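Local coordinates for protein glutathione S-transferase (Ceriporiopsis subvermispora, PDB 6J3E) that probably transfers glutathione to electrophilic substrates as a serine-type glutathione S-transferase, binding glutathione largely through its thioredoxin-like N-terminal domain, at residues 26-30 and 206-212; 30-36 and 97-103; 119-123 and 181-185. All blocks are in the same frame, centred on the assembly; numbering follows the deposited sequence.

Interaction 1: residues 26-30 and 206-212. With EDO (1,2-ethanediol), chain D.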
ATOM      1  N   LYS A  26       5.556  -2.804  17.702  1.00 53.75           N
ATOM      2  CA  LYS A  26       5.519  -3.798  16.640  1.00 53.16           C
ATOM      3  C   LYS A  26       6.486  -4.925  16.967  1.00 53.10           C
ATOM      4  O   LYS A  26       6.119  -6.104  16.934  1.00 52.24           O
ATOM      5  CB  LYS A  26       5.849  -3.159  15.290  1.00 54.02           C
ATOM      6  CG  LYS A  26       4.757  -2.242  14.738  1.00 54.68           C
ATOM      7  CD  LYS A  26       5.052  -1.798  13.299  1.00 50.81           C
ATOM      8  CE  LYS A  26       5.706  -0.450  13.271  1.00 50.97           C
ATOM      9  NZ  LYS A  26       6.528  -0.186  12.077  1.00 56.59           N
ATOM     10  N   THR A  27       7.704  -4.572  17.378  1.00 52.77           N
ATOM     11  CA  THR A  27       8.709  -5.593  17.679  1.00 55.00           C
ATOM     12  C   THR A  27       8.468  -6.249  19.037  1.00 54.52           C
ATOM     13  O   THR A  27       8.706  -7.455  19.193  1.00 56.39           O
ATOM     14  CB  THR A  27      10.108  -4.979  17.584  1.00 53.11           C
ATOM     15  OG1 THR A  27      10.391  -4.719  16.206  1.00 52.41           O
ATOM     16  CG2 THR A  27      11.188  -5.919  18.132  1.00 53.35           C
ATOM     17  N   ARG A  28       7.976  -5.493  20.021  1.00 50.23           N
ATOM     18  CA  ARG A  28       7.598  -6.108  21.288  1.00 53.49           C
ATOM     19  C   ARG A  28       6.473  -7.119  21.077  1.00 60.34           C
ATOM     20  O   ARG A  28       6.567  -8.273  21.515  1.00 59.25           O
ATOM     21  CB  ARG A  28       7.190  -5.037  22.305  1.00 54.34           C
ATOM     22  CG  ARG A  28       6.879  -5.597  23.695  1.00 58.07           C
ATOM     23  CD  ARG A  28       6.574  -4.515  24.733  1.00 58.41           C
ATOM     24  NE  ARG A  28       7.709  -3.638  24.996  1.00 62.77           N
ATOM     25  CZ  ARG A  28       8.725  -3.932  25.810  1.00 63.42           C
ATOM     26  NH1 ARG A  28       8.777  -5.095  26.445  1.00 60.30           N
ATOM     27  NH2 ARG A  28       9.702  -3.051  25.987  1.00 63.36           N
ATOM     28  N   TYR A  29       5.400  -6.703  20.397  1.00 56.87           N
ATOM     29  CA  TYR A  29       4.336  -7.641  20.060  1.00 57.85           C
ATOM     30  C   TYR A  29       4.907  -8.889  19.395  1.00 59.43           C
ATOM     31  O   TYR A  29       4.566 -10.018  19.773  1.00 58.34           O
ATOM     32  CB  TYR A  29       3.305  -6.969  19.144  1.00 55.14           C
ATOM     33  CG  TYR A  29       2.138  -6.283  19.840  1.00 58.60           C
ATOM     34  CD1 TYR A  29       1.429  -6.919  20.858  1.00 62.43           C
ATOM     35  CD2 TYR A  29       1.724  -5.016  19.453  1.00 53.70           C
ATOM     36  CE1 TYR A  29       0.345  -6.303  21.477  1.00 58.13           C
ATOM     37  CE2 TYR A  29       0.651  -4.395  20.066  1.00 59.05           C
ATOM     38  CZ  TYR A  29      -0.039  -5.036  21.078  1.00 61.46           C
ATOM     39  OH  TYR A  29      -1.113  -4.397  21.689  1.00 59.78           O
ATOM     40  N   THR A  30       5.818  -8.706  18.431  1.00 59.13           N
ATOM     41  CA  THR A  30       6.344  -9.848  17.684  1.00 61.38           C
ATOM     42  C   THR A  30       7.129 -10.800  18.593  1.00 63.21           C
ATOM     43  O   THR A  30       6.953 -12.026  18.512  1.00 62.53           O
ATOM     44  CB  THR A  30       7.198  -9.355  16.506  1.00 58.17           C
ATOM     45  OG1 THR A  30       6.432  -8.427  15.723  1.00 56.17           O
ATOM     46  CG2 THR A  30       7.592 -10.515  15.600  1.00 49.26           C
ATOM     47  N   TYR A 206       2.399 -10.542  10.413  1.00 52.48           N
ATOM     48  CA  TYR A 206       3.023  -9.278  10.813  1.00 55.58           C
ATOM     49  C   TYR A 206       2.151  -8.085  10.456  1.00 51.33           C
ATOM     50  O   TYR A 206       2.280  -7.032  11.086  1.00 54.30           O
ATOM     51  CB  TYR A 206       4.430  -9.114  10.197  1.00 59.57           C
ATOM     52  CG  TYR A 206       5.132  -7.794  10.542  1.00 52.33           C
ATOM     53  CD1 TYR A 206       5.676  -7.568  11.808  1.00 51.23           C
ATOM     54  CD2 TYR A 206       5.251  -6.781   9.601  1.00 51.99           C
ATOM     55  CE1 TYR A 206       6.318  -6.350  12.123  1.00 50.16           C
ATOM     56  CE2 TYR A 206       5.879  -5.552   9.912  1.00 50.40           C
ATOM     57  CZ  TYR A 206       6.413  -5.353  11.165  1.00 50.78           C
ATOM     58  OH  TYR A 206       7.012  -4.145  11.456  1.00 49.43           O
ATOM     59  N   ALA A 207       1.236  -8.235   9.488  1.00 54.34           N
ATOM     60  CA  ALA A 207       0.386  -7.105   9.112  1.00 54.64           C
ATOM     61  C   ALA A 207      -0.588  -6.758  10.230  1.00 49.19           C
ATOM     62  O   ALA A 207      -0.872  -5.579  10.472  1.00 50.37           O
ATOM     63  CB  ALA A 207      -0.360  -7.402   7.808  1.00 48.21           C
ATOM     64  N   ASP A 208      -1.103  -7.780  10.914  1.00 49.68           N
ATOM     65  CA  ASP A 208      -1.918  -7.586  12.102  1.00 49.96           C
ATOM     66  C   ASP A 208      -1.111  -6.929  13.203  1.00 50.26           C
ATOM     67  O   ASP A 208      -1.609  -6.042  13.904  1.00 48.82           O
ATOM     68  CB  ASP A 208      -2.456  -8.933  12.598  1.00 47.70           C
ATOM     69  CG  ASP A 208      -3.004  -9.795  11.478  1.00 56.46           C
ATOM     70  OD1 ASP A 208      -3.819  -9.295  10.661  1.00 57.81           O
ATOM     71  OD2 ASP A 208      -2.603 -10.979  11.411  1.00 60.80           O
ATOM     72  N   ILE A 209       0.127  -7.388  13.391  1.00 52.73           N
ATOM     73  CA  ILE A 209       0.978  -6.840  14.436  1.00 51.96           C
ATOM     74  C   ILE A 209       1.244  -5.376  14.158  1.00 49.14           C
ATOM     75  O   ILE A 209       1.258  -4.546  15.075  1.00 48.46           O
ATOM     76  CB  ILE A 209       2.278  -7.663  14.538  1.00 49.55           C
ATOM     77  CG1 ILE A 209       1.950  -9.094  14.935  1.00 47.91           C
ATOM     78  CG2 ILE A 209       3.258  -7.037  15.529  1.00 51.64           C
ATOM     79  CD1 ILE A 209       3.130 -10.033  14.898  1.00 54.31           C
ATOM     80  N   THR A 210       1.403  -5.030  12.876  1.00 49.45           N
ATOM     81  CA  THR A 210       1.638  -3.638  12.500  1.00 49.54           C
ATOM     82  C   THR A 210       0.514  -2.738  12.991  1.00 53.76           C
ATOM     83  O   THR A 210       0.757  -1.644  13.516  1.00 55.93           O
ATOM     84  CB  THR A 210       1.776  -3.522  10.985  1.00 49.92           C
ATOM     85  OG1 THR A 210       2.927  -4.253  10.545  1.00 53.31           O
ATOM     86  CG2 THR A 210       1.907  -2.075  10.567  1.00 42.05           C
ATOM     87  N   ILE A 211      -0.728  -3.186  12.836  1.00 53.33           N
ATOM     88  CA  ILE A 211      -1.861  -2.342  13.188  1.00 55.65           C
ATOM     89  C   ILE A 211      -1.933  -2.155  14.699  1.00 50.66           C
ATOM     90  O   ILE A 211      -2.050  -1.030  15.195  1.00 54.04           O
ATOM     91  CB  ILE A 211      -3.157  -2.935  12.597  1.00 50.57           C
ATOM     92  CG1 ILE A 211      -3.023  -3.014  11.071  1.00 50.71           C
ATOM     93  CG2 ILE A 211      -4.343  -2.096  12.964  1.00 48.76           C
ATOM     94  CD1 ILE A 211      -4.147  -3.722  10.385  1.00 48.21           C
ATOM     95  N   VAL A 212      -1.827  -3.244  15.458  1.00 53.68           N
ATOM     96  CA  VAL A 212      -1.965  -3.099  16.905  1.00 54.99           C
ATOM     97  C   VAL A 212      -0.775  -2.338  17.472  1.00 51.86           C
ATOM     98  O   VAL A 212      -0.890  -1.677  18.511  1.00 52.76           O
ATOM     99  CB  VAL A 212      -2.153  -4.475  17.575  1.00 51.58           C
ATOM    100  CG1 VAL A 212      -3.504  -5.073  17.172  1.00 52.48           C
ATOM    101  CG2 VAL A 212      -1.022  -5.398  17.191  1.00 51.34           C
TER
HETATM  102  C1  EDO D 302      11.781   1.296  12.634  1.00 57.57           C
HETATM  103  O1  EDO D 302      11.550   2.714  12.661  1.00 64.76           O
HETATM  104  C2  EDO D 302      10.600   0.612  11.960  1.00 63.38           C
HETATM  105  O2  EDO D 302       9.603   0.334  12.942  1.00 60.12           O

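Interaction 2: residues 30-36 and 97-103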
ATOM      1  N   THR A  30       5.818  -8.706  18.431  1.00 59.13           N
ATOM      2  CA  THR A  30       6.344  -9.848  17.684  1.00 61.38           C
ATOM      3  C   THR A  30       7.129 -10.800  18.593  1.00 63.21           C
ATOM      4  O   THR A  30       6.953 -12.026  18.512  1.00 62.53           O
ATOM      5  CB  THR A  30       7.198  -9.355  16.506  1.00 58.17           C
ATOM      6  OG1 THR A  30       6.432  -8.427  15.723  1.00 56.17           O
ATOM      7  CG2 THR A  30       7.592 -10.515  15.600  1.00 49.26           C
ATOM      8  N   LEU A  31       7.970 -10.261  19.489  1.00 59.68           N
ATOM      9  CA  LEU A  31       8.715 -11.125  20.408  1.00 61.47           C
ATOM     10  C   LEU A  31       7.794 -11.814  21.417  1.00 61.57           C
ATOM     11  O   LEU A  31       8.050 -12.959  21.801  1.00 59.89           O
ATOM     12  CB  LEU A  31       9.796 -10.317  21.126  1.00 61.85           C
ATOM     13  CG  LEU A  31      10.973  -9.811  20.286  1.00 58.11           C
ATOM     14  CD1 LEU A  31      11.668  -8.693  21.023  1.00 59.77           C
ATOM     15  CD2 LEU A  31      11.964 -10.919  19.988  1.00 56.99           C
ATOM     16  N   ASN A  32       6.714 -11.145  21.839  1.00 65.35           N
ATOM     17  CA  ASN A  32       5.745 -11.763  22.746  1.00 58.58           C
ATOM     18  C   ASN A  32       4.948 -12.861  22.043  1.00 63.29           C
ATOM     19  O   ASN A  32       4.713 -13.929  22.617  1.00 68.02           O
ATOM     20  CB  ASN A  32       4.806 -10.697  23.319  1.00 56.12           C
ATOM     21  CG  ASN A  32       5.505  -9.754  24.298  1.00 61.36           C
ATOM     22  OD1 ASN A  32       6.672  -9.960  24.656  1.00 62.52           O
ATOM     23  ND2 ASN A  32       4.790  -8.728  24.749  1.00 58.32           N
ATOM     24  N   PHE A  33       4.525 -12.621  20.802  1.00 62.35           N
ATOM     25  CA  PHE A  33       3.714 -13.603  20.092  1.00 59.84           C
ATOM     26  C   PHE A  33       4.546 -14.789  19.638  1.00 60.84           C
ATOM     27  O   PHE A  33       4.054 -15.923  19.614  1.00 59.95           O
ATOM     28  CB  PHE A  33       3.030 -12.951  18.892  1.00 64.52           C
ATOM     29  CG  PHE A  33       2.360 -13.929  17.959  1.00 58.44           C
ATOM     30  CD1 PHE A  33       1.068 -14.381  18.214  1.00 59.47           C
ATOM     31  CD2 PHE A  33       3.016 -14.380  16.827  1.00 58.04           C
ATOM     32  CE1 PHE A  33       0.441 -15.269  17.360  1.00 57.96           C
ATOM     33  CE2 PHE A  33       2.413 -15.269  15.970  1.00 61.28           C
ATOM     34  CZ  PHE A  33       1.111 -15.717  16.234  1.00 61.83           C
ATOM     35  N   LYS A  34       5.798 -14.548  19.242  1.00 64.48           N
ATOM     36  CA  LYS A  34       6.679 -15.662  18.902  1.00 63.40           C
ATOM     37  C   LYS A  34       7.157 -16.410  20.137  1.00 64.47           C
ATOM     38  O   LYS A  34       7.576 -17.569  20.020  1.00 69.31           O
ATOM     39  CB  LYS A  34       7.885 -15.176  18.099  1.00 63.43           C
ATOM     40  CG  LYS A  34       7.592 -14.934  16.626  1.00 60.68           C
ATOM     41  CD  LYS A  34       8.856 -14.511  15.901  1.00 58.69           C
ATOM     42  CE  LYS A  34       8.665 -14.571  14.393  1.00 60.51           C
ATOM     43  NZ  LYS A  34       8.530 -15.977  13.881  1.00 58.41           N
ATOM     44  N   GLY A  35       7.089 -15.781  21.306  1.00 57.85           N
ATOM     45  CA  GLY A  35       7.476 -16.428  22.537  1.00 59.15           C
ATOM     46  C   GLY A  35       8.959 -16.437  22.809  1.00 69.77           C
ATOM     47  O   GLY A  35       9.427 -17.304  23.554  1.00 72.15           O
ATOM     48  N   ILE A  36       9.716 -15.500  22.238  1.00 68.30           N
ATOM     49  CA  ILE A  36      11.169 -15.447  22.405  1.00 60.19           C
ATOM     50  C   ILE A  36      11.499 -14.601  23.630  1.00 64.86           C
ATOM     51  O   ILE A  36      10.974 -13.488  23.783  1.00 67.03           O
ATOM     52  CB  ILE A  36      11.853 -14.906  21.140  1.00 58.88           C
ATOM     53  CG1 ILE A  36      11.380 -15.699  19.920  1.00 60.82           C
ATOM     54  CG2 ILE A  36      13.368 -15.002  21.265  1.00 60.84           C
ATOM     55  CD1 ILE A  36      11.818 -15.133  18.589  1.00 63.92           C
ATOM     56  N   TYR A  97      14.355 -18.382  14.192  1.00 63.49           N
ATOM     57  CA  TYR A  97      13.632 -19.209  15.158  1.00 60.74           C
ATOM     58  C   TYR A  97      12.458 -19.861  14.451  1.00 62.22           C
ATOM     59  O   TYR A  97      11.296 -19.595  14.776  1.00 62.20           O
ATOM     60  CB  TYR A  97      13.178 -18.385  16.358  1.00 56.70           C
ATOM     61  CG  TYR A  97      14.366 -17.782  17.046  1.00 63.34           C
ATOM     62  CD1 TYR A  97      14.839 -16.526  16.701  1.00 60.12           C
ATOM     63  CD2 TYR A  97      15.065 -18.501  17.998  1.00 65.69           C
ATOM     64  CE1 TYR A  97      15.952 -15.997  17.318  1.00 61.57           C
ATOM     65  CE2 TYR A  97      16.177 -17.972  18.618  1.00 66.58           C
ATOM     66  CZ  TYR A  97      16.625 -16.731  18.271  1.00 60.44           C
ATOM     67  OH  TYR A  97      17.748 -16.245  18.902  1.00 61.44           O
ATOM     68  N   PRO A  98      12.737 -20.752  13.498  1.00 66.17           N
ATOM     69  CA  PRO A  98      11.678 -21.240  12.599  1.00 58.02           C
ATOM     70  C   PRO A  98      10.624 -22.063  13.291  1.00 62.54           C
ATOM     71  O   PRO A  98       9.548 -22.261  12.715  1.00 66.46           O
ATOM     72  CB  PRO A  98      12.453 -22.088  11.586  1.00 57.01           C
ATOM     73  CG  PRO A  98      13.607 -22.602  12.383  1.00 62.13           C
ATOM     74  CD  PRO A  98      14.014 -21.446  13.269  1.00 62.35           C
ATOM     75  N   ASP A  99      10.886 -22.551  14.501  1.00 63.57           N
ATOM     76  CA  ASP A  99       9.898 -23.336  15.226  1.00 66.50           C
ATOM     77  C   ASP A  99       8.919 -22.477  16.022  1.00 64.86           C
ATOM     78  O   ASP A  99       8.058 -23.035  16.715  1.00 60.70           O
ATOM     79  CB  ASP A  99      10.597 -24.341  16.154  1.00 68.82           C
ATOM     80  CG  ASP A  99      11.360 -25.420  15.382  1.00 64.75           C
ATOM     81  OD1 ASP A  99      10.865 -25.887  14.340  1.00 56.29           O
ATOM     82  OD2 ASP A  99      12.465 -25.795  15.824  1.00 75.94           O
ATOM     83  N   THR A 100       9.022 -21.130  15.936  1.00 58.13           N
ATOM     84  CA  THR A 100       8.042 -20.227  16.529  1.00 60.21           C
ATOM     85  C   THR A 100       6.980 -19.852  15.500  1.00 60.24           C
ATOM     86  O   THR A 100       7.188 -20.027  14.292  1.00 58.51           O
ATOM     87  CB  THR A 100       8.726 -18.958  17.055  1.00 64.54           C
ATOM     88  OG1 THR A 100       9.538 -18.374  16.026  1.00 62.27           O
ATOM     89  CG2 THR A 100       9.571 -19.257  18.276  1.00 62.82           C
ATOM     90  N   PRO A 101       5.833 -19.327  15.939  1.00 59.02           N
ATOM     91  CA  PRO A 101       4.773 -18.962  14.975  1.00 62.14           C
ATOM     92  C   PRO A 101       5.269 -17.961  13.937  1.00 58.62           C
ATOM     93  O   PRO A 101       5.749 -16.880  14.275  1.00 58.48           O
ATOM     94  CB  PRO A 101       3.679 -18.357  15.865  1.00 58.60           C
ATOM     95  CG  PRO A 101       3.925 -18.920  17.223  1.00 59.63           C
ATOM     96  CD  PRO A 101       5.413 -19.090  17.333  1.00 56.29           C
ATOM     97  N   VAL A 102       5.154 -18.338  12.661  1.00 55.42           N
ATOM     98  CA  VAL A 102       5.571 -17.476  11.559  1.00 51.83           C
ATOM     99  C   VAL A 102       4.677 -16.246  11.481  1.00 59.36           C
ATOM    100  O   VAL A 102       3.446 -16.344  11.608  1.00 58.26           O
ATOM    101  CB  VAL A 102       5.535 -18.265  10.242  1.00 56.10           C
ATOM    102  CG1 VAL A 102       5.664 -17.333   9.054  1.00 54.62           C
ATOM    103  CG2 VAL A 102       6.643 -19.314  10.222  1.00 57.68           C
ATOM    104  N   VAL A 103       5.284 -15.069  11.275  1.00 59.71           N
ATOM    105  CA  VAL A 103       4.505 -13.851  11.085  1.00 51.72           C
ATOM    106  C   VAL A 103       4.549 -13.324   9.654  1.00 51.70           C
ATOM    107  O   VAL A 103       3.634 -12.586   9.263  1.00 55.78           O
ATOM    108  CB  VAL A 103       4.907 -12.737  12.074  1.00 57.11           C
ATOM    109  CG1 VAL A 103       4.687 -13.188  13.511  1.00 55.81           C
ATOM    110  CG2 VAL A 103       6.323 -12.263  11.841  1.00 54.93           C
TER

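Interaction 3: residues 119-123 and 181-185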
ATOM      1  N   PHE A 119       0.029   1.131   4.514  1.00 48.37           N
ATOM      2  CA  PHE A 119      -0.281   1.511   5.880  1.00 44.75           C
ATOM      3  C   PHE A 119       0.363   2.844   6.237  1.00 50.25           C
ATOM      4  O   PHE A 119      -0.269   3.700   6.867  1.00 48.20           O
ATOM      5  CB  PHE A 119       0.182   0.403   6.828  1.00 44.84           C
ATOM      6  CG  PHE A 119      -0.087   0.694   8.273  1.00 46.09           C
ATOM      7  CD1 PHE A 119       0.821   1.415   9.030  1.00 54.27           C
ATOM      8  CD2 PHE A 119      -1.259   0.267   8.873  1.00 47.69           C
ATOM      9  CE1 PHE A 119       0.567   1.697  10.369  1.00 53.05           C
ATOM     10  CE2 PHE A 119      -1.525   0.540  10.199  1.00 47.62           C
ATOM     11  CZ  PHE A 119      -0.610   1.251  10.954  1.00 53.01           C
ATOM     12  N   SER A 120       1.635   3.029   5.871  1.00 51.75           N
ATOM     13  CA  SER A 120       2.297   4.298   6.154  1.00 52.95           C
ATOM     14  C   SER A 120       1.592   5.439   5.445  1.00 50.62           C
ATOM     15  O   SER A 120       1.384   6.509   6.024  1.00 56.97           O
ATOM     16  CB  SER A 120       3.771   4.240   5.740  1.00 52.77           C
ATOM     17  OG  SER A 120       4.547   3.506   6.677  1.00 63.25           O
ATOM     18  N   GLU A 121       1.216   5.231   4.188  1.00 53.01           N
ATOM     19  CA  GLU A 121       0.492   6.269   3.471  1.00 52.12           C
ATOM     20  C   GLU A 121      -0.871   6.532   4.095  1.00 51.74           C
ATOM     21  O   GLU A 121      -1.277   7.687   4.219  1.00 51.09           O
ATOM     22  CB  GLU A 121       0.337   5.894   2.001  1.00 50.94           C
ATOM     23  CG  GLU A 121       1.545   6.278   1.182  1.00 59.80           C
ATOM     24  CD  GLU A 121       2.060   7.658   1.545  1.00 61.71           C
ATOM     25  OE1 GLU A 121       1.298   8.637   1.380  1.00 64.65           O
ATOM     26  OE2 GLU A 121       3.219   7.754   2.001  1.00 61.98           O
ATOM     27  N   ALA A 122      -1.594   5.483   4.498  1.00 48.44           N
ATOM     28  CA  ALA A 122      -2.962   5.692   4.967  1.00 48.23           C
ATOM     29  C   ALA A 122      -3.041   6.153   6.421  1.00 51.32           C
ATOM     30  O   ALA A 122      -3.943   6.922   6.765  1.00 50.64           O
ATOM     31  CB  ALA A 122      -3.791   4.420   4.799  1.00 49.28           C
ATOM     32  N   ILE A 123      -2.140   5.700   7.287  1.00 48.81           N
ATOM     33  CA  ILE A 123      -2.269   5.881   8.734  1.00 43.04           C
ATOM     34  C   ILE A 123      -1.221   6.846   9.270  1.00 49.20           C
ATOM     35  O   ILE A 123      -1.555   7.883   9.851  1.00 50.37           O
ATOM     36  CB  ILE A 123      -2.194   4.525   9.471  1.00 47.96           C
ATOM     37  CG1 ILE A 123      -3.306   3.578   9.005  1.00 50.62           C
ATOM     38  CG2 ILE A 123      -2.228   4.715  10.960  1.00 45.98           C
ATOM     39  CD1 ILE A 123      -4.633   4.268   8.779  1.00 53.50           C
ATOM     40  N   GLY A 181      -8.439   6.952   7.150  1.00 51.18           N
ATOM     41  CA  GLY A 181      -7.330   6.024   7.002  1.00 52.87           C
ATOM     42  C   GLY A 181      -7.664   4.637   7.517  1.00 53.13           C
ATOM     43  O   GLY A 181      -7.463   3.636   6.828  1.00 52.32           O
ATOM     44  N   PHE A 182      -8.183   4.555   8.738  1.00 50.38           N
ATOM     45  CA  PHE A 182      -8.577   3.242   9.225  1.00 49.45           C
ATOM     46  C   PHE A 182      -9.766   2.673   8.455  1.00 49.41           C
ATOM     47  O   PHE A 182      -9.927   1.455   8.418  1.00 48.37           O
ATOM     48  CB  PHE A 182      -8.879   3.308  10.715  1.00 49.64           C
ATOM     49  CG  PHE A 182      -7.655   3.354  11.552  1.00 53.82           C
ATOM     50  CD1 PHE A 182      -7.018   4.563  11.793  1.00 52.12           C
ATOM     51  CD2 PHE A 182      -7.112   2.181  12.075  1.00 53.07           C
ATOM     52  CE1 PHE A 182      -5.871   4.605  12.553  1.00 49.77           C
ATOM     53  CE2 PHE A 182      -5.959   2.213  12.837  1.00 48.66           C
ATOM     54  CZ  PHE A 182      -5.341   3.424  13.075  1.00 53.11           C
ATOM     55  N   GLY A 183     -10.586   3.521   7.833  1.00 52.13           N
ATOM     56  CA  GLY A 183     -11.694   3.023   7.042  1.00 51.33           C
ATOM     57  C   GLY A 183     -11.231   2.292   5.803  1.00 53.70           C
ATOM     58  O   GLY A 183     -11.908   1.379   5.322  1.00 56.66           O
ATOM     59  N   GLN A 184     -10.077   2.676   5.270  1.00 53.12           N
ATOM     60  CA  GLN A 184      -9.511   1.921   4.172  1.00 50.63           C
ATOM     61  C   GLN A 184      -8.991   0.581   4.655  1.00 52.51           C
ATOM     62  O   GLN A 184      -9.097  -0.427   3.945  1.00 52.54           O
ATOM     63  CB  GLN A 184      -8.399   2.714   3.511  1.00 51.09           C
ATOM     64  CG  GLN A 184      -8.846   4.042   3.011  1.00 53.82           C
ATOM     65  CD  GLN A 184      -7.657   4.889   2.659  1.00 62.07           C
ATOM     66  OE1 GLN A 184      -7.293   5.817   3.392  1.00 66.13           O
ATOM     67  NE2 GLN A 184      -7.016   4.567   1.537  1.00 67.43           N
ATOM     68  N   ILE A 185      -8.419   0.535   5.856  1.00 50.37           N
ATOM     69  CA  ILE A 185      -7.967  -0.759   6.343  1.00 50.54           C
ATOM     70  C   ILE A 185      -9.165  -1.681   6.507  1.00 54.33           C
ATOM     71  O   ILE A 185      -9.141  -2.836   6.061  1.00 52.38           O
ATOM     72  CB  ILE A 185      -7.171  -0.621   7.651  1.00 50.45           C
ATOM     73  CG1 ILE A 185      -5.997   0.342   7.474  1.00 50.79           C
ATOM     74  CG2 ILE A 185      -6.623  -1.993   8.086  1.00 46.04           C
ATOM     75  CD1 ILE A 185      -4.994   0.249   8.627  1.00 44.96           C
TER

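Interaction 1: residues 26-30 and 206-212
Helix 22-34 of the thioredoxin-like domain meets helix 206-222 of the all-helical C-terminal domain, the axes of the two segments 8.8 Å apart with 129° between their directions. Ile-209 points toward helix 22-34 and touches three of its residues. Its chi1, in the m well, sets Ile-209 CG2 3.3 Å from Lys-26 O, 3.6 Å from Tyr-29 CB and 3.5 Å from Thr-30 OG1. That hydroxyl (m) turns back on its own helix, OG1 donating to Lys-26 O at 2.6 Å, and so meets the isoleucine with its proton already engaged. Thr-210, also m, does the same in its helix, its OG1 donating to Tyr-206 O at 2.9 Å. The Tyr-29 side chain, whose chi1 of -91° lies outside the usual wells, offers a ring face to Val-212: CG2 sits 3.9 Å from the ring centroid in a CH-pi contact. Lys-26 leaves its helix in m and t, then bends at chi3 (-97°); its CD passes 3.6 Å from Tyr-206 OH and 4.0 Å from Thr-210 CA. Its NZ hydrogen-bonds Ser-86 OG and, at 3.2 Å, O2 of an ethanediol that also binds Ser-86 and Asn-23. Tyr-206, in t, reaches Ser-86 OG with its OH. Lys-26, Ser-86 and Asn-23 are all glutathione-binding residues, so the diol, probably from the crystallisation liquor, probably lies in part of that site. The domains therefore adhere through apolar packing, with the threonine hydroxyls bonded within their own helices, while the polar ends of Lys-26 and Tyr-206 converge on Ser-86 at the glutathione site.

Interaction 2: residues 30-36 and 97-103
Polar bonding across this contact comes from one side chain. Lys-34 stretches from the last turn of helix 22-34, and its NZ donates to Pro-101 O at 3.0 Å and, weakly, to Thr-100 OG1 at 3.4 Å; a salt bridge to Asp-94 supplies its strongest partner. Thr-100 OG1 itself donates to Tyr-97 O over a very short 2.5 Å, reinforcing the type I turn of 97-100, whose backbone bond runs from Thr-100 N to Tyr-97 O at 3.0 Å. The apolar packing falls in two patches. In one, the Phe-33 ring touches Pro-101 (CE2 to CB, 3.3 Å) and Val-103 (CD2 to CG1, 3.9 Å); in the other, Ile-36 CD1 rests 3.8 Å from Tyr-97 CD1. Between them the Thr-100 methyl closes on the helix end, CG2 3.1 Å from Lys-34 O. The helix ends in a Schellman motif: Gly-35, with positive phi, is its C-prime residue, Ile-36 N bonds Leu-31 O at 3.1 Å, and Gly-35 N bonds Asn-32 O weakly at 3.3 Å. Such packing of a capped helix end against the linker from helix 86-96 to helix 109-136 fits the glutathione S-transferase fold, in which this linker joins the thioredoxin-like domain to the helical one.

Interaction 3: residues 119-123 and 181-185
Two helices of the C-terminal domain, 109-136 and 169-189, approach closely where Gly-181 presents a hollow instead of a side chain. The CA atoms of Ala-122 and Gly-181 are 4.8 Å apart, and Ala-122 O lies 3.5 Å from Gly-181 CA in a CA-H...O contact. A CB on residue 181 would run into both that oxygen and the Ile-123 side chain, so the bare backbone is what permits this approach. Ile-123 is the bump that fills the dip. Its CD1 presses 3.3 Å from Gly-181 C and 3.6 Å from Phe-182 N, and also lies over a face of the Phe-182 ring, 4.1 Å from the centroid, as a CH-pi contact. On the next turn of the other helix, Ile-185 forms a bump in the reverse direction: its CD1 rests in the shallow groove where Ile-123 and Phe-119 meet, 3.8 Å from Ile-123 CG1 and 3.7 Å from Phe-119 CD2. The small Ala-122 methyl meets Gln-184, with CB 4.0 Å from OE1. The segment axes, 9.1 Å apart at their closest, make 137° between their directions. Segment 119-123 has a wider pi-type turn over 120-123, just where this packing occurs. Helix 206-222 adjoins Phe-119, Phe-182 and Ile-185, whereas Phe-117 of the second subunit packs on Ala-122 and Gln-184, placing the contact between the domain core and the dimer partner. With methyls, one ring face and bare backbone meeting, no conventional hydrogen bond between the segments and only a CA-H...O contact to add to the packing, cohesion depends on close fit.

How the interactions relate
Interactions 1 and 2 both use helix 22-34 and share Thr-30, but engage it differently. Interaction 1 is buried between the two domains, and the polar end of its Lys-26 turns to Ser-86 outside its segments; interaction 2 lies farther out, and Lys-34 NZ bonds across it. They join directly through Val-103 O and Tyr-206 N, 2.7 Å apart in a probable hydrogen bond. Interaction 3, buried within the helical domain and touched by the second subunit, rests on packing and adjoins interaction 1 through helix 206-222, with Ile-211 CD1 3.8 Å from Ile-185 CG2. It does not touch interaction 2, whose centre is about 26 Å from its own. Helix 206-222 thus connects domain interface and helical core.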